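Local coordinates for uncharacterized protein (Corynebacterium glutamicum, PDB 2NSF) that probably catalyses the mycothiol-dependent isomerisation of maleylpyruvate, as a zinc-binding enzyme, at residues W132-H142 with P153-R161; E225-I235 with G246-P255. All coordinates share one frame; numbering follows the deposited sequence.

Contact 1 of 2, residues W132-H142 with P153-R161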
loop_
_atom_site.group_PDB
_atom_site.type_symbol
_atom_site.label_atom_id
_atom_site.label_comp_id
_atom_site.label_asym_id
_atom_site.label_seq_id
_atom_site.Cartn_x
_atom_site.Cartn_y
_atom_site.Cartn_z
ATOM N N TRP A 132 -11.666 -13.846 2.007
ATOM C CA TRP A 132 -10.898 -14.033 3.233
ATOM C C TRP A 132 -11.675 -14.828 4.278
ATOM O O TRP A 132 -11.127 -15.733 4.908
ATOM C CB TRP A 132 -10.489 -12.684 3.833
ATOM C CG TRP A 132 -9.380 -11.995 3.100
ATOM C CD1 TRP A 132 -8.359 -12.587 2.411
ATOM C CD2 TRP A 132 -9.127 -10.586 3.058
ATOM N NE1 TRP A 132 -7.487 -11.634 1.944
ATOM C CE2 TRP A 132 -7.933 -10.395 2.328
ATOM C CE3 TRP A 132 -9.793 -9.461 3.569
ATOM C CZ2 TRP A 132 -7.384 -9.127 2.097
ATOM C CZ3 TRP A 132 -9.249 -8.195 3.339
ATOM C CH2 TRP A 132 -8.056 -8.042 2.609
ATOM N N ARG A 133 -12.946 -14.487 4.464
ATOM C CA ARG A 133 -13.775 -15.174 5.450
ATOM C C ARG A 133 -13.935 -16.666 5.174
ATOM O O ARG A 133 -14.031 -17.467 6.106
ATOM C CB ARG A 133 -15.167 -14.536 5.533
ATOM C CG ARG A 133 -15.191 -13.112 6.061
ATOM C CD ARG A 133 -16.533 -12.800 6.717
ATOM N NE ARG A 133 -17.665 -13.238 5.904
ATOM C CZ ARG A 133 -18.940 -13.095 6.254
ATOM N NH1 ARG A 133 -19.255 -12.520 7.409
ATOM N NH2 ARG A 133 -19.901 -13.528 5.451
ATOM N N GLU A 134 -13.957 -17.043 3.900
ATOM C CA GLU A 134 -14.133 -18.447 3.541
ATOM C C GLU A 134 -12.833 -19.212 3.315
ATOM O O GLU A 134 -12.858 -20.376 2.908
ATOM C CB GLU A 134 -15.025 -18.556 2.302
ATOM C CG GLU A 134 -16.330 -17.778 2.432
ATOM C CD GLU A 134 -17.302 -18.059 1.301
ATOM O OE1 GLU A 134 -16.849 -18.290 0.164
ATOM O OE2 GLU A 134 -18.527 -18.032 1.549
ATOM N N THR A 135 -11.703 -18.570 3.588
ATOM C CA THR A 135 -10.400 -19.202 3.410
ATOM C C THR A 135 -10.122 -20.207 4.525
ATOM O O THR A 135 -10.300 -19.904 5.706
ATOM C CB THR A 135 -9.274 -18.143 3.379
ATOM O OG1 THR A 135 -9.421 -17.333 2.208
ATOM C CG2 THR A 135 -7.898 -18.806 3.361
ATOM N N SER A 136 -9.685 -21.404 4.142
ATOM C CA SER A 136 -9.390 -22.452 5.111
ATOM C C SER A 136 -8.071 -22.192 5.826
ATOM O O SER A 136 -7.221 -21.449 5.335
ATOM C CB SER A 136 -9.330 -23.819 4.422
ATOM O OG SER A 136 -8.267 -23.877 3.490
ATOM N N GLU A 137 -7.911 -22.815 6.988
ATOM C CA GLU A 137 -6.704 -22.665 7.787
ATOM C C GLU A 137 -5.440 -22.966 6.981
ATOM O O GLU A 137 -4.498 -22.175 6.980
ATOM C CB GLU A 137 -6.776 -23.585 9.012
ATOM C CG GLU A 137 -5.499 -23.623 9.835
ATOM C CD GLU A 137 -5.733 -23.287 11.294
ATOM O OE1 GLU A 137 -6.311 -22.214 11.569
ATOM O OE2 GLU A 137 -5.335 -24.091 12.165
ATOM N N ASP A 138 -5.423 -24.103 6.294
ATOM C CA ASP A 138 -4.257 -24.480 5.499
ATOM C C ASP A 138 -3.995 -23.513 4.349
ATOM O O ASP A 138 -2.846 -23.201 4.045
ATOM C CB ASP A 138 -4.416 -25.894 4.930
ATOM C CG ASP A 138 -4.580 -26.949 6.010
ATOM O OD1 ASP A 138 -4.172 -26.697 7.165
ATOM O OD2 ASP A 138 -5.107 -28.039 5.695
ATOM N N ALA A 139 -5.062 -23.040 3.713
ATOM C CA ALA A 139 -4.934 -22.126 2.583
ATOM C C ALA A 139 -4.204 -20.832 2.932
ATOM O O ALA A 139 -3.520 -20.253 2.084
ATOM C CB ALA A 139 -6.315 -21.810 2.009
ATOM N N TRP A 140 -4.341 -20.379 4.174
ATOM C CA TRP A 140 -3.681 -19.146 4.587
ATOM C C TRP A 140 -2.161 -19.202 4.423
ATOM O O TRP A 140 -1.519 -18.170 4.242
ATOM C CB TRP A 140 -4.039 -18.798 6.038
ATOM C CG TRP A 140 -5.384 -18.140 6.195
ATOM C CD1 TRP A 140 -6.470 -18.637 6.861
ATOM C CD2 TRP A 140 -5.776 -16.857 5.688
ATOM N NE1 TRP A 140 -7.513 -17.740 6.802
ATOM C CE2 TRP A 140 -7.114 -16.638 6.088
ATOM C CE3 TRP A 140 -5.125 -15.871 4.933
ATOM C CZ2 TRP A 140 -7.817 -15.471 5.758
ATOM C CZ3 TRP A 140 -5.825 -14.705 4.603
ATOM C CH2 TRP A 140 -7.156 -14.520 5.019
ATOM N N SER A 141 -1.584 -20.400 4.472
ATOM C CA SER A 141 -0.137 -20.538 4.327
ATOM C C SER A 141 0.300 -21.033 2.947
ATOM O O SER A 141 1.488 -21.256 2.704
ATOM C CB SER A 141 0.416 -21.471 5.407
ATOM O OG SER A 141 -0.147 -22.764 5.295
ATOM N N HIS A 142 -0.658 -21.196 2.041
ATOM C CA HIS A 142 -0.357 -21.655 0.689
ATOM C C HIS A 142 0.502 -20.605 -0.015
ATOM O O HIS A 142 0.214 -19.411 0.060
ATOM C CB HIS A 142 -1.663 -21.880 -0.078
ATOM C CG HIS A 142 -1.488 -22.608 -1.375
ATOM N ND1 HIS A 142 -0.827 -22.065 -2.454
ATOM C CD2 HIS A 142 -1.882 -23.846 -1.758
ATOM C CE1 HIS A 142 -0.822 -22.935 -3.449
ATOM N NE2 HIS A 142 -1.455 -24.023 -3.053
ATOM N N PRO A 153 3.150 -16.383 1.516
ATOM C CA PRO A 153 1.979 -17.183 1.881
ATOM C C PRO A 153 0.751 -16.339 1.509
ATOM O O PRO A 153 0.842 -15.112 1.447
ATOM C CB PRO A 153 2.137 -17.362 3.388
ATOM C CG PRO A 153 2.844 -16.104 3.804
ATOM C CD PRO A 153 3.876 -15.926 2.716
ATOM N N ALA A 154 -0.380 -16.990 1.257
ATOM C CA ALA A 154 -1.603 -16.277 0.876
ATOM C C ALA A 154 -1.991 -15.193 1.878
ATOM O O ALA A 154 -2.597 -14.185 1.509
ATOM C CB ALA A 154 -2.747 -17.266 0.709
ATOM N N SER A 155 -1.646 -15.405 3.144
ATOM C CA SER A 155 -1.952 -14.445 4.196
ATOM C C SER A 155 -1.348 -13.076 3.905
ATOM O O SER A 155 -1.780 -12.069 4.466
ATOM C CB SER A 155 -1.430 -14.958 5.540
ATOM O OG SER A 155 -0.069 -15.321 5.435
ATOM N N GLU A 156 -0.346 -13.045 3.034
ATOM C CA GLU A 156 0.314 -11.796 2.666
ATOM C C GLU A 156 -0.686 -10.805 2.063
ATOM O O GLU A 156 -0.450 -9.599 2.083
ATOM C CB GLU A 156 1.430 -12.065 1.652
ATOM C CG GLU A 156 2.411 -10.913 1.441
ATOM C CD GLU A 156 3.517 -10.885 2.488
ATOM O OE1 GLU A 156 3.585 -11.828 3.305
ATOM O OE2 GLU A 156 4.323 -9.926 2.485
ATOM N N THR A 157 -1.796 -11.311 1.529
ATOM C CA THR A 157 -2.796 -10.428 0.924
ATOM C C THR A 157 -3.390 -9.477 1.954
ATOM O O THR A 157 -3.854 -8.395 1.606
ATOM C CB THR A 157 -3.952 -11.216 0.265
ATOM O OG1 THR A 157 -4.640 -11.988 1.257
ATOM C CG2 THR A 157 -3.418 -12.136 -0.828
ATOM N N LEU A 158 -3.385 -9.879 3.220
ATOM C CA LEU A 158 -3.915 -9.018 4.271
ATOM C C LEU A 158 -3.002 -7.799 4.400
ATOM O O LEU A 158 -3.469 -6.672 4.568
ATOM C CB LEU A 158 -3.980 -9.778 5.598
ATOM C CG LEU A 158 -4.922 -10.989 5.628
ATOM C CD1 LEU A 158 -4.692 -11.773 6.906
ATOM C CD2 LEU A 158 -6.377 -10.532 5.524
ATOM N N TRP A 159 -1.698 -8.033 4.308
ATOM C CA TRP A 159 -0.716 -6.955 4.394
ATOM C C TRP A 159 -0.746 -6.128 3.114
ATOM O O TRP A 159 -0.753 -4.896 3.143
ATOM C CB TRP A 159 0.689 -7.536 4.592
ATOM C CG TRP A 159 1.803 -6.555 4.305
ATOM C CD1 TRP A 159 2.785 -6.687 3.366
ATOM C CD2 TRP A 159 2.037 -5.295 4.952
ATOM N NE1 TRP A 159 3.617 -5.593 3.386
ATOM C CE2 TRP A 159 3.180 -4.722 4.351
ATOM C CE3 TRP A 159 1.393 -4.594 5.984
ATOM C CZ2 TRP A 159 3.698 -3.480 4.743
ATOM C CZ3 TRP A 159 1.911 -3.353 6.375
ATOM C CH2 TRP A 159 3.050 -2.813 5.755
ATOM N N MET A 160 -0.765 -6.816 1.980
ATOM C CA MET A 160 -0.780 -6.130 0.695
ATOM C C MET A 160 -1.979 -5.200 0.572
ATOM O O MET A 160 -1.845 -4.061 0.124
ATOM C CB MET A 160 -0.784 -7.157 -0.437
ATOM C CG MET A 160 0.489 -7.981 -0.499
ATOM S SD MET A 160 0.284 -9.484 -1.466
ATOM C CE MET A 160 0.433 -8.842 -3.110
ATOM N N ARG A 161 -3.152 -5.674 0.971
ATOM C CA ARG A 161 -4.339 -4.832 0.884
ATOM C C ARG A 161 -4.223 -3.660 1.858
ATOM O O ARG A 161 -4.604 -2.536 1.527
ATOM C CB ARG A 161 -5.601 -5.640 1.177
ATOM C CG ARG A 161 -6.898 -4.843 1.003
ATOM C CD ARG A 161 -7.053 -4.312 -0.425
ATOM N NE ARG A 161 -8.366 -3.702 -0.627
ATOM C CZ ARG A 161 -8.731 -3.050 -1.727
ATOM N NH1 ARG A 161 -7.883 -2.914 -2.739
ATOM N NH2 ARG A 161 -9.948 -2.526 -1.814
HETATM O O HOH W 1 0.537 -17.694 6.835
#
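The indole N-H of W132 donates a hydrogen bond to the hydroxyl of T157, NE1 to OG1 3.0 Å, with the oxygen tilted 19° out of the ring plane. A chi1 of 62° places T157 OG1 within reach of A154 O, which also accepts from T157 N; donating there fixes the hydroxyl's hydrogen and leaves its oxygen to accept from W132 NE1. Two backbone bonds tie the chain at 140-142 to the type I turn P153-E156: A154 N to H142 O at 2.8 Å and S155 N to W140 O at 3.0 Å. A water held by S155 OG donates weakly to the same W140 carbonyl.

L158 touches both tryptophans, chiefly one methyl to each. Its CD2 sits over the six-membered ring of W132, a CH-pi contact with the carbon 3.7 Å from the centroid, while CD1 meets CZ3 of W140 at 3.9 Å. The far edge of the W132 indole abuts R161 CB, close to the ring plane. The CE3 edge of W140 lies against S155 CA at 3.6 Å.

The arrangement ties the end of helix 114-133 and the following turn to the beginning of helix 156-171; between them the chain runs out and back as the antiparallel strands 143-145 and 151-153. Helix 29-49 packs on W132, W140 and L158 through L33 and L29, whereas M84 and A87 of helix 66-89 touch T157 and A154.

Contact 2 of 2, residues E225-I235 with G246-P255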
loop_
_atom_site.group_PDB
_atom_site.type_symbol
_atom_site.label_atom_id
_atom_site.label_comp_id
_atom_site.label_asym_id
_atom_site.label_seq_id
_atom_site.Cartn_x
_atom_site.Cartn_y
_atom_site.Cartn_z
ATOM N N GLU A 225 26.983 9.087 4.684
ATOM C CA GLU A 225 25.716 8.894 5.354
ATOM C C GLU A 225 24.879 10.163 5.357
ATOM O O GLU A 225 25.380 11.258 5.620
ATOM C CB GLU A 225 25.938 8.443 6.796
ATOM C CG GLU A 225 24.645 8.187 7.544
ATOM C CD GLU A 225 24.845 8.032 9.034
ATOM O OE1 GLU A 225 25.259 9.008 9.695
ATOM O OE2 GLU A 225 24.587 6.927 9.546
ATOM N N VAL A 226 23.602 10.005 5.037
ATOM C CA VAL A 226 22.655 11.107 5.047
ATOM C C VAL A 226 21.473 10.580 5.850
ATOM O O VAL A 226 20.822 9.616 5.449
ATOM C CB VAL A 226 22.188 11.488 3.634
ATOM C CG1 VAL A 226 21.136 12.595 3.712
ATOM C CG2 VAL A 226 23.376 11.953 2.811
ATOM N N VAL A 227 21.220 11.198 6.998
ATOM C CA VAL A 227 20.125 10.776 7.858
ATOM C C VAL A 227 18.917 11.683 7.701
ATOM O O VAL A 227 19.001 12.892 7.938
ATOM C CB VAL A 227 20.553 10.780 9.341
ATOM C CG1 VAL A 227 19.429 10.235 10.212
ATOM C CG2 VAL A 227 21.809 9.947 9.518
ATOM N N VAL A 228 17.800 11.098 7.280
ATOM C CA VAL A 228 16.552 11.835 7.116
ATOM C C VAL A 228 15.711 11.413 8.309
ATOM O O VAL A 228 15.334 10.248 8.426
ATOM C CB VAL A 228 15.842 11.452 5.804
ATOM C CG1 VAL A 228 14.464 12.103 5.741
ATOM C CG2 VAL A 228 16.688 11.894 4.620
ATOM N N SER A 229 15.420 12.360 9.196
ATOM C CA SER A 229 14.676 12.030 10.403
ATOM C C SER A 229 13.375 12.791 10.628
ATOM O O SER A 229 13.148 13.867 10.069
ATOM C CB SER A 229 15.581 12.226 11.621
ATOM O OG SER A 229 16.003 13.577 11.696
ATOM N N GLY A 230 12.531 12.208 11.473
ATOM C CA GLY A 230 11.252 12.805 11.810
ATOM C C GLY A 230 10.453 11.784 12.588
ATOM O O GLY A 230 11.018 10.819 13.101
ATOM N N SER A 231 9.145 11.988 12.700
ATOM C CA SER A 231 8.312 11.019 13.396
ATOM C C SER A 231 8.138 9.870 12.408
ATOM O O SER A 231 8.492 10.000 11.237
ATOM C CB SER A 231 6.943 11.615 13.729
ATOM O OG SER A 231 6.227 11.921 12.540
ATOM N N LEU A 232 7.584 8.756 12.869
ATOM C CA LEU A 232 7.388 7.609 11.991
ATOM C C LEU A 232 6.503 7.971 10.796
ATOM O O LEU A 232 6.801 7.606 9.659
ATOM C CB LEU A 232 6.776 6.448 12.776
ATOM C CG LEU A 232 6.624 5.102 12.068
ATOM C CD1 LEU A 232 7.993 4.560 11.655
ATOM C CD2 LEU A 232 5.919 4.128 12.999
ATOM N N ALA A 233 5.416 8.698 11.045
ATOM C CA ALA A 233 4.531 9.086 9.950
ATOM C C ALA A 233 5.307 9.946 8.954
ATOM O O ALA A 233 5.129 9.832 7.743
ATOM C CB ALA A 233 3.334 9.855 10.487
ATOM N N GLY A 234 6.179 10.802 9.479
ATOM C CA GLY A 234 6.970 11.667 8.623
ATOM C C GLY A 234 7.944 10.930 7.717
ATOM O O GLY A 234 8.039 11.242 6.525
ATOM N N ILE A 235 8.671 9.954 8.252
ATOM C CA ILE A 235 9.626 9.248 7.409
ATOM C C ILE A 235 8.943 8.300 6.443
ATOM O O ILE A 235 9.459 8.057 5.363
ATOM C CB ILE A 235 10.711 8.483 8.227
ATOM C CG1 ILE A 235 10.088 7.397 9.102
ATOM C CG2 ILE A 235 11.504 9.480 9.069
ATOM C CD1 ILE A 235 11.119 6.475 9.746
ATOM N N GLY A 246 7.544 16.309 6.549
ATOM C CA GLY A 246 7.688 15.791 7.898
ATOM C C GLY A 246 9.080 15.339 8.289
ATOM O O GLY A 246 9.248 14.676 9.312
ATOM N N VAL A 247 10.087 15.698 7.500
ATOM C CA VAL A 247 11.452 15.275 7.805
ATOM C C VAL A 247 12.504 16.355 7.582
ATOM O O VAL A 247 12.253 17.356 6.911
ATOM C CB VAL A 247 11.849 14.054 6.944
ATOM C CG1 VAL A 247 10.852 12.921 7.143
ATOM C CG2 VAL A 247 11.900 14.449 5.477
ATOM N N THR A 248 13.687 16.137 8.150
ATOM C CA THR A 248 14.818 17.050 7.981
ATOM C C THR A 248 16.039 16.188 7.688
ATOM O O THR A 248 16.026 14.981 7.952
ATOM C CB THR A 248 15.096 17.904 9.237
ATOM O OG1 THR A 248 15.406 17.053 10.347
ATOM C CG2 THR A 248 13.889 18.765 9.570
ATOM N N SER A 249 17.087 16.801 7.145
ATOM C CA SER A 249 18.305 16.076 6.798
ATOM C C SER A 249 19.509 16.467 7.647
ATOM O O SER A 249 19.666 17.625 8.028
ATOM C CB SER A 249 18.645 16.299 5.320
ATOM O OG SER A 249 19.901 15.734 4.991
ATOM N N SER A 250 20.358 15.488 7.930
ATOM C CA SER A 250 21.559 15.709 8.724
ATOM C C SER A 250 22.559 16.581 7.965
ATOM O O SER A 250 23.499 17.113 8.554
ATOM C CB SER A 250 22.205 14.367 9.069
ATOM O OG SER A 250 22.561 13.670 7.889
ATOM N N THR A 251 22.352 16.717 6.657
ATOM C CA THR A 251 23.233 17.531 5.822
ATOM C C THR A 251 22.586 18.867 5.486
ATOM O O THR A 251 23.135 19.656 4.713
ATOM C CB THR A 251 23.564 16.828 4.498
ATOM O OG1 THR A 251 22.354 16.612 3.759
ATOM C CG2 THR A 251 24.243 15.494 4.758
ATOM N N GLY A 252 21.412 19.111 6.060
ATOM C CA GLY A 252 20.711 20.358 5.813
ATOM C C GLY A 252 19.808 20.335 4.596
ATOM O O GLY A 252 19.007 21.248 4.399
ATOM N N GLU A 253 19.921 19.298 3.775
ATOM C CA GLU A 253 19.089 19.204 2.581
ATOM C C GLU A 253 18.601 17.775 2.343
ATOM O O GLU A 253 19.397 16.850 2.211
ATOM C CB GLU A 253 19.870 19.699 1.365
ATOM C CG GLU A 253 19.080 19.727 0.065
ATOM C CD GLU A 253 18.679 21.133 -0.348
ATOM O OE1 GLU A 253 19.407 22.085 0.010
ATOM O OE2 GLU A 253 17.651 21.286 -1.042
ATOM N N VAL A 254 17.281 17.619 2.285
ATOM C CA VAL A 254 16.651 16.320 2.073
ATOM C C VAL A 254 16.699 15.905 0.607
ATOM O O VAL A 254 16.162 16.590 -0.262
ATOM C CB VAL A 254 15.173 16.343 2.533
ATOM C CG1 VAL A 254 14.548 14.970 2.364
ATOM C CG2 VAL A 254 15.085 16.792 3.984
ATOM N N PRO A 255 17.347 14.770 0.312
ATOM C CA PRO A 255 17.442 14.296 -1.068
ATOM C C PRO A 255 16.161 13.612 -1.502
ATOM O O PRO A 255 15.351 13.216 -0.665
ATOM C CB PRO A 255 18.609 13.320 -1.011
ATOM C CG PRO A 255 18.442 12.709 0.348
ATOM C CD PRO A 255 18.133 13.913 1.220
HETATM O O HOH W 2 25.157 13.047 7.566
HETATM O O HOH W 3 13.171 16.258 11.987
HETATM O O HOH W 4 7.825 14.202 11.472
HETATM O O HOH W 5 7.598 13.715 5.231
#
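V228 and V247 form the apolar centre, their side chains crossing obliquely. CG1 of V228, anti to its own nitrogen (chi1 173°), is pressed close to V247, 3.5 Å from CB and tighter than usual van der Waals contact. The CG1 branch of V247 turns instead to helix 232-239, which follows strand 226-230, lying 3.3 Å from G234 O and meeting I235 CG2 at about a right angle. Y238 of the same helix touches both V228 and V247. On the S249 side, V226 CG1 and P255 CD approach tip to tip at 4.1 Å, and CG2 of V226 meets the methyl of T251.

Around this core the strands 226-230 and 247-249 run antiparallel, at 153°. S229 and T248 are a hydrogen-bonded pair: each nitrogen donates to the other's carbonyl oxygen. The V228-S249 pair beside it is non-hydrogen-bonded, with V228 CA 3.3 Å from T248 O in a CA-H...O contact.

Beyond S249 the pairing passes to a side chain. V227 N donates to S250 OG at 3.0 Å in a nearly straight bond of 168°, and S250 N returns a bond to V227 O. Waters continue the polar edge: one links E225 O with S250 OG, another S229 O with T248 OG1, and two more join G246 to S231 N and G234 O. S231 OG caps the helix by accepting from G234 N.

Strand 247-249 is an outermost strand of the four-stranded mixed sheet in the MDMPI C-terminal domain family region; it and its antiparallel neighbour 226-230 are connected through helix 232-239, which packs against V228 and V247.

Contacts 1 and 2 belong to different family regions, the N-terminal and C-terminal ones of this isomerase, and lie on opposite sides of the chain's centre. Their centres are 36 Å apart and their nearest atoms about 10 Å, so neither touches the other, and the first is complete along the chain before the second begins. Contact 1 approaches the metal site through R161, whose side chain is about 8 Å from the zinc ion and about 5 Å from the side chain of E164, a zinc ligand with H72 and H168. The guanidinium of R161 is hydrogen-bonded to V73 O and N76 of helix 66-89. Contact 2 is remote from this site and builds a sheet edge.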